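PDB 6OTU: glucose-6-phosphate isomerase from Chlamydia trachomatis D/UW-3/CX, which catalyses the reversible isomerization of glucose-6-phosphate to fructose-6-phosphate. Local coordinates for residues T55-E61 / S454-V460; L49-G53 / A299-H303; S391-G395 / P446-F450; E292-A297 / P466-S471; P164-F169 / R180-V184. All coordinates share one frame. Residues are numbered along the deposited sequence.

Contact 1: T55-E61 / S454-V460. With ACT (acetate ion), chain B.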
# COMPACT_ATOMS: atom_id res chain seq x y z
N THR A 55 -9.87 8.07 21.96
CA THR A 55 -8.89 7.67 22.96
C THR A 55 -7.62 7.25 22.24
O THR A 55 -7.67 6.59 21.19
CB THR A 55 -9.41 6.55 23.87
OG1 THR A 55 -10.64 6.97 24.47
CG2 THR A 55 -8.40 6.24 24.98
N TYR A 56 -6.48 7.67 22.79
CA TYR A 56 -5.16 7.37 22.26
C TYR A 56 -4.36 6.71 23.38
O TYR A 56 -4.12 7.33 24.42
CB TYR A 56 -4.47 8.64 21.79
CG TYR A 56 -3.18 8.48 21.04
CD1 TYR A 56 -3.15 7.93 19.75
CD2 TYR A 56 -1.97 8.90 21.59
CE1 TYR A 56 -1.97 7.80 19.05
CE2 TYR A 56 -0.77 8.78 20.89
CZ TYR A 56 -0.78 8.23 19.61
OH TYR A 56 0.39 8.09 18.89
N SER A 57 -3.97 5.45 23.17
CA SER A 57 -3.18 4.68 24.13
C SER A 57 -1.80 4.43 23.54
O SER A 57 -1.68 4.03 22.39
CB SER A 57 -3.84 3.35 24.48
OG SER A 57 -3.27 2.77 25.65
N TYR A 58 -0.76 4.68 24.34
CA TYR A 58 0.62 4.48 23.92
C TYR A 58 1.41 3.76 25.00
O TYR A 58 2.63 3.90 25.05
CB TYR A 58 1.31 5.81 23.58
CG TYR A 58 1.14 6.91 24.62
CD1 TYR A 58 -0.07 7.59 24.76
CD2 TYR A 58 2.19 7.28 25.47
CE1 TYR A 58 -0.25 8.59 25.70
CE2 TYR A 58 2.02 8.29 26.43
CZ TYR A 58 0.79 8.95 26.53
OH TYR A 58 0.60 9.96 27.46
N ALA A 59 0.73 3.02 25.88
CA ALA A 59 1.44 2.16 26.81
C ALA A 59 2.29 1.11 26.09
O ALA A 59 3.24 0.59 26.67
CB ALA A 59 0.43 1.50 27.76
N THR A 60 1.98 0.81 24.83
CA THR A 60 2.76 -0.14 24.05
C THR A 60 3.84 0.52 23.20
O THR A 60 4.38 -0.12 22.30
CB THR A 60 1.82 -0.98 23.18
OG1 THR A 60 0.93 -0.12 22.46
CG2 THR A 60 1.00 -1.95 24.04
N GLU A 61 4.15 1.80 23.44
CA GLU A 61 5.36 2.44 22.92
C GLU A 61 6.46 2.33 23.97
O GLU A 61 6.19 2.28 25.17
CB GLU A 61 5.12 3.92 22.60
CG GLU A 61 4.02 4.21 21.60
CD GLU A 61 4.49 4.17 20.18
OE1 GLU A 61 5.69 3.89 19.95
OE2 GLU A 61 3.65 4.38 19.28
N SER A 454 8.17 -4.55 20.09
CA SER A 454 7.85 -3.86 18.85
C SER A 454 6.76 -2.85 19.17
O SER A 454 5.65 -3.26 19.58
CB SER A 454 7.41 -4.85 17.77
OG SER A 454 6.68 -4.25 16.73
N PRO A 455 7.02 -1.55 19.05
CA PRO A 455 6.11 -0.55 19.64
C PRO A 455 4.89 -0.26 18.78
O PRO A 455 4.89 -0.42 17.56
CB PRO A 455 7.00 0.69 19.75
CG PRO A 455 8.00 0.53 18.67
CD PRO A 455 8.26 -0.94 18.53
N SER A 456 3.84 0.21 19.45
CA SER A 456 2.63 0.60 18.73
C SER A 456 1.81 1.56 19.58
O SER A 456 2.00 1.65 20.80
CB SER A 456 1.78 -0.62 18.33
OG SER A 456 1.43 -1.41 19.46
N SER A 457 0.91 2.27 18.91
CA SER A 457 -0.12 3.08 19.55
C SER A 457 -1.49 2.70 18.99
O SER A 457 -1.61 2.05 17.94
CB SER A 457 0.13 4.59 19.38
OG SER A 457 -0.09 5.01 18.05
N ILE A 458 -2.52 3.14 19.70
CA ILE A 458 -3.91 2.77 19.44
C ILE A 458 -4.73 4.05 19.49
O ILE A 458 -4.78 4.72 20.53
CB ILE A 458 -4.46 1.76 20.47
CG1 ILE A 458 -3.57 0.52 20.58
CG2 ILE A 458 -5.88 1.38 20.12
CD1 ILE A 458 -4.05 -0.50 21.64
N LEU A 459 -5.39 4.37 18.39
CA LEU A 459 -6.31 5.49 18.31
C LEU A 459 -7.70 4.95 18.00
O LEU A 459 -7.87 4.23 17.01
CB LEU A 459 -5.86 6.49 17.25
CG LEU A 459 -6.70 7.75 17.13
CD1 LEU A 459 -6.65 8.55 18.43
CD2 LEU A 459 -6.23 8.57 15.94
N VAL A 460 -8.70 5.29 18.83
CA VAL A 460 -10.05 4.74 18.68
C VAL A 460 -11.09 5.85 18.82
O VAL A 460 -10.98 6.71 19.69
CB VAL A 460 -10.35 3.63 19.71
CG1 VAL A 460 -11.57 2.80 19.28
CG2 VAL A 460 -9.16 2.74 19.92
C ACT B . -13.86 6.65 23.14
O ACT B . -13.06 6.07 23.92
OXT ACT B . -14.23 6.27 22.00
CH3 ACT B . -14.46 8.04 23.65

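Contact 2: L49-G53 / A299-H303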
# COMPACT_ATOMS: atom_id res chain seq x y z
N LEU A 49 -4.80 9.25 26.36
CA LEU A 49 -5.38 10.58 26.18
C LEU A 49 -6.72 10.38 25.50
O LEU A 49 -6.81 9.75 24.45
CB LEU A 49 -4.47 11.48 25.33
CG LEU A 49 -5.01 12.81 24.79
CD1 LEU A 49 -5.52 13.70 25.90
CD2 LEU A 49 -3.92 13.54 23.96
N SER A 50 -7.79 10.87 26.11
CA SER A 50 -9.10 10.73 25.50
C SER A 50 -9.72 12.11 25.41
O SER A 50 -9.95 12.77 26.44
CB SER A 50 -9.97 9.71 26.26
OG SER A 50 -10.88 10.35 27.11
N VAL A 51 -9.96 12.55 24.18
CA VAL A 51 -10.30 13.92 23.87
C VAL A 51 -10.75 13.98 22.41
O VAL A 51 -10.36 13.13 21.60
CB VAL A 51 -9.11 14.86 24.17
CG1 VAL A 51 -8.09 14.85 23.04
CG2 VAL A 51 -9.59 16.27 24.45
N GLU A 52 -11.62 14.95 22.10
CA GLU A 52 -12.08 15.24 20.74
C GLU A 52 -12.68 14.01 20.05
O GLU A 52 -12.57 13.84 18.83
CB GLU A 52 -10.95 15.84 19.90
CG GLU A 52 -10.44 17.22 20.40
CD GLU A 52 -11.51 18.33 20.38
OE1 GLU A 52 -11.35 19.31 21.14
OE2 GLU A 52 -12.51 18.24 19.63
N GLY A 53 -13.35 13.16 20.84
CA GLY A 53 -13.97 11.96 20.32
C GLY A 53 -13.08 10.75 20.17
O GLY A 53 -13.52 9.74 19.60
N ALA A 299 -12.21 21.24 14.46
CA ALA A 299 -12.10 20.95 15.89
C ALA A 299 -10.69 20.48 16.25
O ALA A 299 -10.19 20.79 17.33
CB ALA A 299 -13.14 19.91 16.29
N ILE A 300 -10.03 19.73 15.35
CA ILE A 300 -8.66 19.29 15.61
C ILE A 300 -7.67 20.44 15.41
O ILE A 300 -6.71 20.59 16.18
CB ILE A 300 -8.29 18.06 14.75
CG1 ILE A 300 -8.99 16.78 15.26
CG2 ILE A 300 -6.79 17.81 14.75
CD1 ILE A 300 -8.70 16.43 16.72
N ASP A 301 -7.89 21.27 14.37
CA ASP A 301 -7.12 22.51 14.23
C ASP A 301 -7.06 23.27 15.55
O ASP A 301 -6.00 23.73 15.97
CB ASP A 301 -7.71 23.40 13.15
CG ASP A 301 -7.69 22.76 11.76
OD1 ASP A 301 -7.00 21.74 11.57
OD2 ASP A 301 -8.40 23.29 10.87
N ALA A 302 -8.21 23.44 16.21
CA ALA A 302 -8.20 24.17 17.47
C ALA A 302 -7.49 23.38 18.56
O ALA A 302 -6.74 23.95 19.36
CB ALA A 302 -9.63 24.51 17.89
N HIS A 303 -7.67 22.06 18.57
CA HIS A 303 -7.09 21.23 19.63
C HIS A 303 -5.57 21.16 19.53
O HIS A 303 -4.90 21.01 20.55
CB HIS A 303 -7.72 19.83 19.58
CG HIS A 303 -6.95 18.79 20.33
ND1 HIS A 303 -7.07 18.60 21.69
CD2 HIS A 303 -6.07 17.85 19.90
CE1 HIS A 303 -6.29 17.61 22.07
NE2 HIS A 303 -5.67 17.14 21.01
O HOH W 1 -11.69 21.61 19.75
O HOH W 2 -8.91 20.01 22.78

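Contact 3: S391-G395 / P446-F450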
# COMPACT_ATOMS: atom_id res chain seq x y z
N SER A 391 6.21 -10.68 9.54
CA SER A 391 7.51 -10.01 9.68
C SER A 391 7.56 -9.08 10.90
O SER A 391 8.61 -8.93 11.53
CB SER A 391 7.85 -9.22 8.41
OG SER A 391 9.18 -8.77 8.46
N LEU A 392 6.44 -8.45 11.26
CA LEU A 392 6.43 -7.65 12.48
C LEU A 392 6.70 -8.52 13.70
O LEU A 392 7.47 -8.13 14.59
CB LEU A 392 5.10 -6.91 12.61
CG LEU A 392 4.95 -5.54 11.91
CD1 LEU A 392 5.23 -5.57 10.45
CD2 LEU A 392 3.57 -4.95 12.13
N HIS A 393 6.12 -9.73 13.75
CA HIS A 393 6.26 -10.62 14.90
C HIS A 393 7.60 -11.36 14.93
O HIS A 393 8.10 -11.66 16.02
CB HIS A 393 5.12 -11.66 14.94
CG HIS A 393 3.81 -11.11 15.44
ND1 HIS A 393 3.65 -10.62 16.72
CD2 HIS A 393 2.61 -10.98 14.83
CE1 HIS A 393 2.42 -10.19 16.87
NE2 HIS A 393 1.76 -10.38 15.74
N GLN A 394 8.21 -11.65 13.77
CA GLN A 394 9.33 -12.59 13.72
C GLN A 394 10.41 -12.24 12.70
O GLN A 394 11.39 -12.98 12.60
CB GLN A 394 8.85 -14.02 13.44
CG GLN A 394 8.19 -14.72 14.63
CD GLN A 394 8.05 -16.21 14.40
OE1 GLN A 394 7.75 -16.65 13.29
NE2 GLN A 394 8.29 -17.01 15.44
N GLY A 395 10.26 -11.15 11.95
CA GLY A 395 11.32 -10.70 11.08
C GLY A 395 12.44 -10.03 11.85
O GLY A 395 12.41 -9.89 13.07
N PRO A 446 12.57 -22.29 18.86
CA PRO A 446 12.90 -20.97 18.31
C PRO A 446 11.95 -20.53 17.20
O PRO A 446 11.69 -19.33 17.06
CB PRO A 446 14.34 -21.13 17.80
CG PRO A 446 14.85 -22.38 18.41
CD PRO A 446 13.65 -23.26 18.64
N ASN A 447 11.38 -21.47 16.42
CA ASN A 447 10.44 -21.12 15.36
C ASN A 447 9.17 -20.48 15.91
O ASN A 447 8.44 -19.82 15.16
CB ASN A 447 10.09 -22.35 14.53
CG ASN A 447 9.79 -22.02 13.07
OD1 ASN A 447 10.42 -21.14 12.49
ND2 ASN A 447 8.82 -22.71 12.48
N LYS A 448 8.88 -20.66 17.19
CA LYS A 448 7.62 -20.23 17.78
C LYS A 448 7.82 -19.15 18.83
O LYS A 448 6.91 -18.91 19.64
CB LYS A 448 6.87 -21.40 18.41
CG LYS A 448 6.37 -22.47 17.47
CD LYS A 448 6.15 -23.77 18.26
CE LYS A 448 4.89 -24.54 17.84
NZ LYS A 448 5.03 -25.21 16.52
N ARG A 449 8.98 -18.52 18.88
CA ARG A 449 9.16 -17.49 19.88
C ARG A 449 9.08 -16.10 19.24
O ARG A 449 9.32 -15.91 18.04
CB ARG A 449 10.44 -17.67 20.70
CG ARG A 449 11.75 -17.65 19.97
CD ARG A 449 12.88 -17.68 21.00
NE ARG A 449 13.07 -19.01 21.59
CZ ARG A 449 14.17 -19.75 21.43
NH1 ARG A 449 15.18 -19.30 20.71
NH2 ARG A 449 14.25 -20.95 22.00
N PHE A 450 8.64 -15.15 20.07
CA PHE A 450 8.31 -13.80 19.65
C PHE A 450 9.03 -12.87 20.62
O PHE A 450 8.76 -12.90 21.82
CB PHE A 450 6.79 -13.60 19.67
CG PHE A 450 6.05 -14.60 18.82
CD1 PHE A 450 5.80 -14.35 17.48
CD2 PHE A 450 5.61 -15.81 19.35
CE1 PHE A 450 5.13 -15.28 16.68
CE2 PHE A 450 4.94 -16.73 18.56
CZ PHE A 450 4.70 -16.47 17.23
O HOH W 3 9.31 -18.38 12.29

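Contact 4: E292-A297 / P466-S471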
# COMPACT_ATOMS: atom_id res chain seq x y z
N GLU A 292 -20.17 18.68 8.07
CA GLU A 292 -19.80 17.89 9.24
C GLU A 292 -18.34 17.47 9.16
O GLU A 292 -17.62 17.49 10.17
CB GLU A 292 -20.69 16.66 9.37
CG GLU A 292 -22.14 16.99 9.61
CD GLU A 292 -22.99 15.74 9.70
OE1 GLU A 292 -24.22 15.88 9.86
OE2 GLU A 292 -22.42 14.63 9.62
N PHE A 293 -17.90 17.06 7.97
CA PHE A 293 -16.49 16.76 7.72
C PHE A 293 -15.60 17.96 8.04
O PHE A 293 -14.54 17.80 8.67
CB PHE A 293 -16.36 16.33 6.26
CG PHE A 293 -14.96 16.31 5.71
CD1 PHE A 293 -14.01 15.41 6.19
CD2 PHE A 293 -14.61 17.14 4.66
CE1 PHE A 293 -12.72 15.35 5.64
CE2 PHE A 293 -13.34 17.12 4.12
CZ PHE A 293 -12.38 16.21 4.61
N LEU A 294 -16.01 19.17 7.63
CA LEU A 294 -15.24 20.38 7.94
C LEU A 294 -15.22 20.65 9.44
O LEU A 294 -14.18 21.05 9.98
CB LEU A 294 -15.80 21.60 7.20
CG LEU A 294 -15.73 21.70 5.67
CD1 LEU A 294 -16.06 23.12 5.13
CD2 LEU A 294 -14.38 21.19 5.12
N GLN A 295 -16.35 20.48 10.13
CA GLN A 295 -16.37 20.73 11.57
C GLN A 295 -15.42 19.79 12.30
O GLN A 295 -14.74 20.20 13.25
CB GLN A 295 -17.79 20.60 12.11
CG GLN A 295 -18.71 21.72 11.62
CD GLN A 295 -20.17 21.49 11.96
OE1 GLN A 295 -20.69 20.37 11.85
NE2 GLN A 295 -20.85 22.55 12.37
N GLY A 296 -15.31 18.53 11.85
CA GLY A 296 -14.38 17.61 12.49
C GLY A 296 -12.93 18.04 12.34
O GLY A 296 -12.15 17.97 13.29
N ALA A 297 -12.56 18.49 11.15
CA ALA A 297 -11.21 19.01 10.93
C ALA A 297 -10.97 20.29 11.75
O ALA A 297 -9.96 20.41 12.45
CB ALA A 297 -11.00 19.26 9.44
N PRO A 466 -18.61 11.19 9.07
CA PRO A 466 -18.03 12.39 8.42
C PRO A 466 -17.20 13.23 9.38
O PRO A 466 -16.07 13.61 9.04
CB PRO A 466 -19.28 13.15 7.92
CG PRO A 466 -20.26 12.06 7.64
CD PRO A 466 -20.00 10.96 8.66
N ARG A 467 -17.72 13.52 10.57
CA ARG A 467 -16.99 14.35 11.53
C ARG A 467 -15.67 13.69 11.92
O ARG A 467 -14.60 14.32 11.86
CB ARG A 467 -17.85 14.60 12.77
CG ARG A 467 -17.14 15.45 13.79
CD ARG A 467 -18.04 15.93 14.91
NE ARG A 467 -17.27 16.77 15.84
CZ ARG A 467 -17.38 18.09 15.93
NH1 ARG A 467 -18.25 18.75 15.16
NH2 ARG A 467 -16.63 18.76 16.80
N ILE A 468 -15.72 12.41 12.29
CA ILE A 468 -14.53 11.69 12.73
C ILE A 468 -13.53 11.55 11.58
O ILE A 468 -12.31 11.66 11.79
CB ILE A 468 -14.93 10.32 13.31
CG1 ILE A 468 -15.68 10.49 14.63
CG2 ILE A 468 -13.69 9.44 13.51
CD1 ILE A 468 -14.82 11.03 15.77
N ALA A 469 -14.01 11.31 10.36
CA ALA A 469 -13.12 11.33 9.20
C ALA A 469 -12.39 12.66 9.08
O ALA A 469 -11.17 12.68 8.84
CB ALA A 469 -13.91 11.05 7.91
N GLY A 470 -13.10 13.77 9.27
CA GLY A 470 -12.46 15.07 9.24
C GLY A 470 -11.45 15.26 10.35
O GLY A 470 -10.38 15.84 10.14
N SER A 471 -11.77 14.79 11.56
CA SER A 471 -10.81 14.91 12.65
C SER A 471 -9.57 14.06 12.39
O SER A 471 -8.44 14.51 12.64
CB SER A 471 -11.48 14.51 13.97
OG SER A 471 -12.50 15.44 14.31
O HOH W 4 -20.64 13.05 11.04

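Contact 5: P164-F169 / R180-V184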
# COMPACT_ATOMS: atom_id res chain seq x y z
N PRO A 164 -9.39 13.29 -1.34
CA PRO A 164 -10.82 13.08 -1.65
C PRO A 164 -11.22 11.61 -1.69
O PRO A 164 -12.24 11.24 -1.10
CB PRO A 164 -10.98 13.78 -3.00
CG PRO A 164 -9.97 14.88 -2.97
CD PRO A 164 -8.81 14.40 -2.14
N LYS A 165 -10.42 10.76 -2.35
CA LYS A 165 -10.79 9.35 -2.47
C LYS A 165 -10.77 8.65 -1.12
O LYS A 165 -11.68 7.88 -0.80
CB LYS A 165 -9.85 8.65 -3.47
CG LYS A 165 -10.23 7.17 -3.74
CD LYS A 165 -9.48 6.58 -4.93
CE LYS A 165 -8.04 6.29 -4.56
NZ LYS A 165 -7.41 5.32 -5.51
N ALA A 166 -9.75 8.91 -0.30
CA ALA A 166 -9.71 8.34 1.05
C ALA A 166 -10.92 8.79 1.88
O ALA A 166 -11.47 8.01 2.66
CB ALA A 166 -8.41 8.75 1.73
N MET A 167 -11.33 10.05 1.72
CA MET A 167 -12.46 10.56 2.49
C MET A 167 -13.78 10.01 1.96
O MET A 167 -14.69 9.72 2.75
CB MET A 167 -12.45 12.10 2.50
CG MET A 167 -11.33 12.73 3.38
SD MET A 167 -11.24 12.12 5.10
CE MET A 167 -9.91 10.91 4.97
N TYR A 168 -13.90 9.86 0.64
CA TYR A 168 -15.14 9.34 0.07
C TYR A 168 -15.42 7.93 0.57
O TYR A 168 -16.54 7.63 1.03
CB TYR A 168 -15.06 9.38 -1.47
CG TYR A 168 -16.14 8.53 -2.09
CD1 TYR A 168 -17.46 8.97 -2.15
CD2 TYR A 168 -15.87 7.25 -2.55
CE1 TYR A 168 -18.46 8.18 -2.67
CE2 TYR A 168 -16.86 6.45 -3.07
CZ TYR A 168 -18.16 6.91 -3.13
OH TYR A 168 -19.16 6.10 -3.65
N PHE A 169 -14.42 7.04 0.53
CA PHE A 169 -14.65 5.69 1.06
C PHE A 169 -14.79 5.69 2.57
O PHE A 169 -15.46 4.81 3.12
CB PHE A 169 -13.53 4.75 0.62
CG PHE A 169 -13.59 4.41 -0.84
CD1 PHE A 169 -14.38 3.36 -1.29
CD2 PHE A 169 -12.90 5.17 -1.78
CE1 PHE A 169 -14.46 3.07 -2.65
CE2 PHE A 169 -12.97 4.87 -3.13
CZ PHE A 169 -13.75 3.83 -3.56
N ARG A 180 -22.83 7.04 -8.08
CA ARG A 180 -21.67 6.24 -8.45
C ARG A 180 -20.49 7.17 -8.69
O ARG A 180 -20.61 8.18 -9.41
CB ARG A 180 -21.98 5.42 -9.70
CG ARG A 180 -23.34 4.73 -9.67
CD ARG A 180 -23.62 4.13 -11.04
NE ARG A 180 -22.81 2.93 -11.30
CZ ARG A 180 -22.28 2.62 -12.48
NH1 ARG A 180 -22.46 3.42 -13.52
NH2 ARG A 180 -21.58 1.50 -12.62
N ILE A 181 -19.35 6.83 -8.09
CA ILE A 181 -18.21 7.74 -7.96
C ILE A 181 -16.96 7.03 -8.46
O ILE A 181 -16.66 5.91 -8.03
CB ILE A 181 -18.03 8.22 -6.51
CG1 ILE A 181 -19.35 8.75 -5.94
CG2 ILE A 181 -16.94 9.28 -6.41
CD1 ILE A 181 -19.84 10.02 -6.58
N PHE A 182 -16.24 7.68 -9.37
CA PHE A 182 -15.03 7.12 -9.96
C PHE A 182 -13.91 8.15 -9.91
O PHE A 182 -14.15 9.36 -9.87
CB PHE A 182 -15.25 6.68 -11.42
CG PHE A 182 -16.34 5.66 -11.58
CD1 PHE A 182 -17.66 6.04 -11.74
CD2 PHE A 182 -16.03 4.30 -11.54
CE1 PHE A 182 -18.66 5.09 -11.86
CE2 PHE A 182 -17.03 3.34 -11.67
CZ PHE A 182 -18.34 3.74 -11.83
N PHE A 183 -12.68 7.65 -9.92
CA PHE A 183 -11.49 8.49 -9.96
C PHE A 183 -10.63 8.06 -11.13
O PHE A 183 -10.25 6.89 -11.23
CB PHE A 183 -10.68 8.42 -8.66
CG PHE A 183 -11.46 8.83 -7.46
CD1 PHE A 183 -12.28 7.93 -6.81
CD2 PHE A 183 -11.40 10.14 -6.99
CE1 PHE A 183 -13.02 8.32 -5.70
CE2 PHE A 183 -12.12 10.53 -5.88
CZ PHE A 183 -12.94 9.62 -5.23
N VAL A 184 -10.34 9.00 -12.02
CA VAL A 184 -9.43 8.79 -13.15
C VAL A 184 -8.21 9.66 -12.89
O VAL A 184 -8.31 10.90 -12.83
CB VAL A 184 -10.12 9.13 -14.48
CG1 VAL A 184 -9.14 9.06 -15.66
CG2 VAL A 184 -11.29 8.21 -14.71
O HOH W 5 -18.84 4.50 -6.20

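Contact 1: T55-E61 / S454-V460
An antiparallel strand pair joins residues near the N terminus to a strand almost 400 positions later, inside the six-stranded mixed sheet. Strands 55-57 and 456-460 run at 170° with their axes 4.7 Å apart. The later segment enters through P455, whose CA makes a CA-H...O contact with T60 O (3.2 Å). S456 meets the type I turn Y58-E61 with its backbone: S456 N donates to T60 O (2.9 Å), while T60 OG1 donates to S456 O (2.7 Å), so the turn is pinned to the start of the strand. S457 OG makes a weak, unsettled hydrogen bond to Y56 OH (3.2 Å). I458 forms a hydrogen-bonded pair with S57 through S57 N to I458 O (2.9 Å) and I458 N to S57 O (3.0 Å); their side chains share the face covered by L528 of the second subunit. L459 turns to the other face, where its CD1 packs 3.8 Å from Y56 CD1. V460 closes the pairing through V460 N to T55 O and T55 N to V460 O (both 2.9 Å), and T55 OG1 donates to O of an acetate, probably from the crystallisation liquor, at 2.6 Å.

Contact 2: L49-G53 / A299-H303
E52 holds the centre of this interface because of its backbone as much as its side chain. With phi/psi of 55°/35° it adopts a left-handed conformation, and G53 follows at 84°/7°, where a CB would be jammed against the preceding carbonyl. From this position the side chain of E52 points toward the last turn of helix 287-303. Its chi1 and chi2 are both m, a bent form that lays the methylene groups on the helix: E52 CB packs 3.9 Å from I300 CD1, and E52 CG lies 4.2 Å from the centroid of the H303 ring in an off-centre CH-pi contact. I300 brings its CD1 forward through an m,m rotamer. H303, with chi1 t, extends its ring toward the strand until H303 CE1 is 3.4 Å from V51 CG1. No direct hydrogen bond links the segments. Water 1 donates to E52 OE1 (2.7 Å) and A299 O (3.0 Å), and water 2 donates to E52 OE1 (3.0 Å) while also hydrogen-bonded to H303 ND1 (2.6 Å). H303 NE2 is hydrogen-bonded to the backbone N of L313. The angles of E52 and G53, between the antiparallel strands 48-51 and 54-57, are those of the two central positions of a type I' turn, which closes a tight two-residue beta hairpin, here docked by its tip against a helix.

Contact 3: S391-G395 / P446-F450
The carboxamide of Q394 does most of the polar work between these segments. Its NE2 spends both hydrogens on backbone carbonyls of the facing loop, one on N447 O (2.8 Å) and one on R449 O (3.0 Å), both nearly straight. Two loop carbonyls are thus answered by a single amide group, which bridges the chain on the two sides of K448, just after the short 3-10 segment 446-447. On the acceptor side, Q394 OE1 is hydrogen-bonded to Q390 NE2 and approached by water 3 (2.5 Å), which also lies 3.0 Å from N447 OD1; that water has more acceptors around it than protons to give. N447 ND2 is bonded to D493 of the second subunit, R449 NE to the carbonyl of N443, and H393 NE2 to Q433 OE1. Q394 CG lies 3.7 Å from F450 CE1, with the Q394 amide nitrogen over one ring face, while H393 CB meets the ring edge, 3.8 Å from F450 CD1. The H393 side chain is about 10 Å from that of H386, a probable active-site residue. Within the subunit, the contact joins the end of helix 389-394, which rests on A436 and L437 of helix 422-439, to the loop running from that helix to strand 456-461; G496 and L499 of the second subunit pack against Q394 and F450.

Contact 4: E292-A297 / P466-S471
E292 starts the approach of helix 287-303 to the N-terminal turn of helix 466-487. Its OE2 lies 3.9 Å from P466 CB and accepts from water 4 (2.8 Å), which in turn receives R467 N (3.0 Å), a first-turn amide. One residue on, F293 CA makes a CA-H...O contact with P466 O at 3.4 Å, and the ring reaches across the partner so that F293 CD1 sits 3.4 Å from G470 CA; M167 and M171 of helix 162-172 pack against this phenylalanine as well. Q295 is flanked by the extended R467, its CB 3.6 Å from R467 NH1, and the guanidinium plane lies over the backbone at Q295 C and G296 N. At G296 the backbones come together. The axes are 6.4 Å apart and cross at -40° in a parallel sense, which with small residues and CA-H...O contacts on both helices is the GASright geometry, best known from membrane helix pairs. G296 CA points to R467 O (3.4 Å) and G470 CA to F293 O (3.5 Å). A CB on either glycine would clash with that same carbonyl, at 1.9 Å from R467 O or 2.0 Å from F293 O. S471 OG donates to G296 O (2.8 Å), the sole direct hydrogen bond between the segments. A297 follows with its CA 3.4 Å from G470 O, while its methyl side packs on A474.

Contact 5: P164-F169 / R180-V184
Helix 164-169 and strand 180-184 run nearly antiparallel, their N-to-C directions 157° apart and their axes 10.3 Å from each other, the spacing of a helix layered on a sheet. The backbones come closest at K165 and F183, with CA atoms 7.6 Å apart, and lie slightly farther apart at Y168 and I181 (8.7 Å). No hydrogen bond passes directly between the segments, and the gap is filled by side chains from alternate strand positions, I181 and F183. F183 puts its ring under the helix: K165 CB stands over the ring face, 3.8 Å from its centroid in a CH-pi contact, while Y168 CB approaches the ring edge, 4.3 Å from F183 CZ. F169 CE2 adds a looser contact with F183 CE1 at 4.3 Å. Closer to the beginning of the strand, I181 CB lies over the face of the Y168 ring, 4.0 Å from the centroid, and I181 CG1 approaches Y168 CE1 to 3.4 Å. The phenol is hydrogen-bonded to Q172 NE2 and to water 5 (3.0 Å from Y168 OH), which accepts from I181 N (3.0 Å). Helix 162-172 is the crossover of a beta-alpha-beta unit between the parallel strands 151-155 and 180-184, the latter at the edge of the five-stranded sheet of the SIS-type fold; helix 275-285 packs beside it, touching P164, Y168 and I181.

In the fold
Strand 48-51 opens contact 2, and the adjoining strand 54-57 opens contact 1. Contact 5 then opens and closes within about 20 residues, a local unit of the five-stranded parallel sheet enclosed by both longer loops. Helix 287-303 opens contact 4 and, a turn later, closes contact 2. Contact 3 forms and closes inside the spans of contacts 1 and 4, before strand 456-461 completes contact 1 and helix 466-487 completes contact 4. Contacts 1, 2 and 4 cross one another, tying the N-terminal hairpin of the mixed sheet to strand 456-461 and to the pair of helices 287-303 and 466-487. M167 links contact 5 to contact 4, while contacts 1 and 3 both face the second subunit.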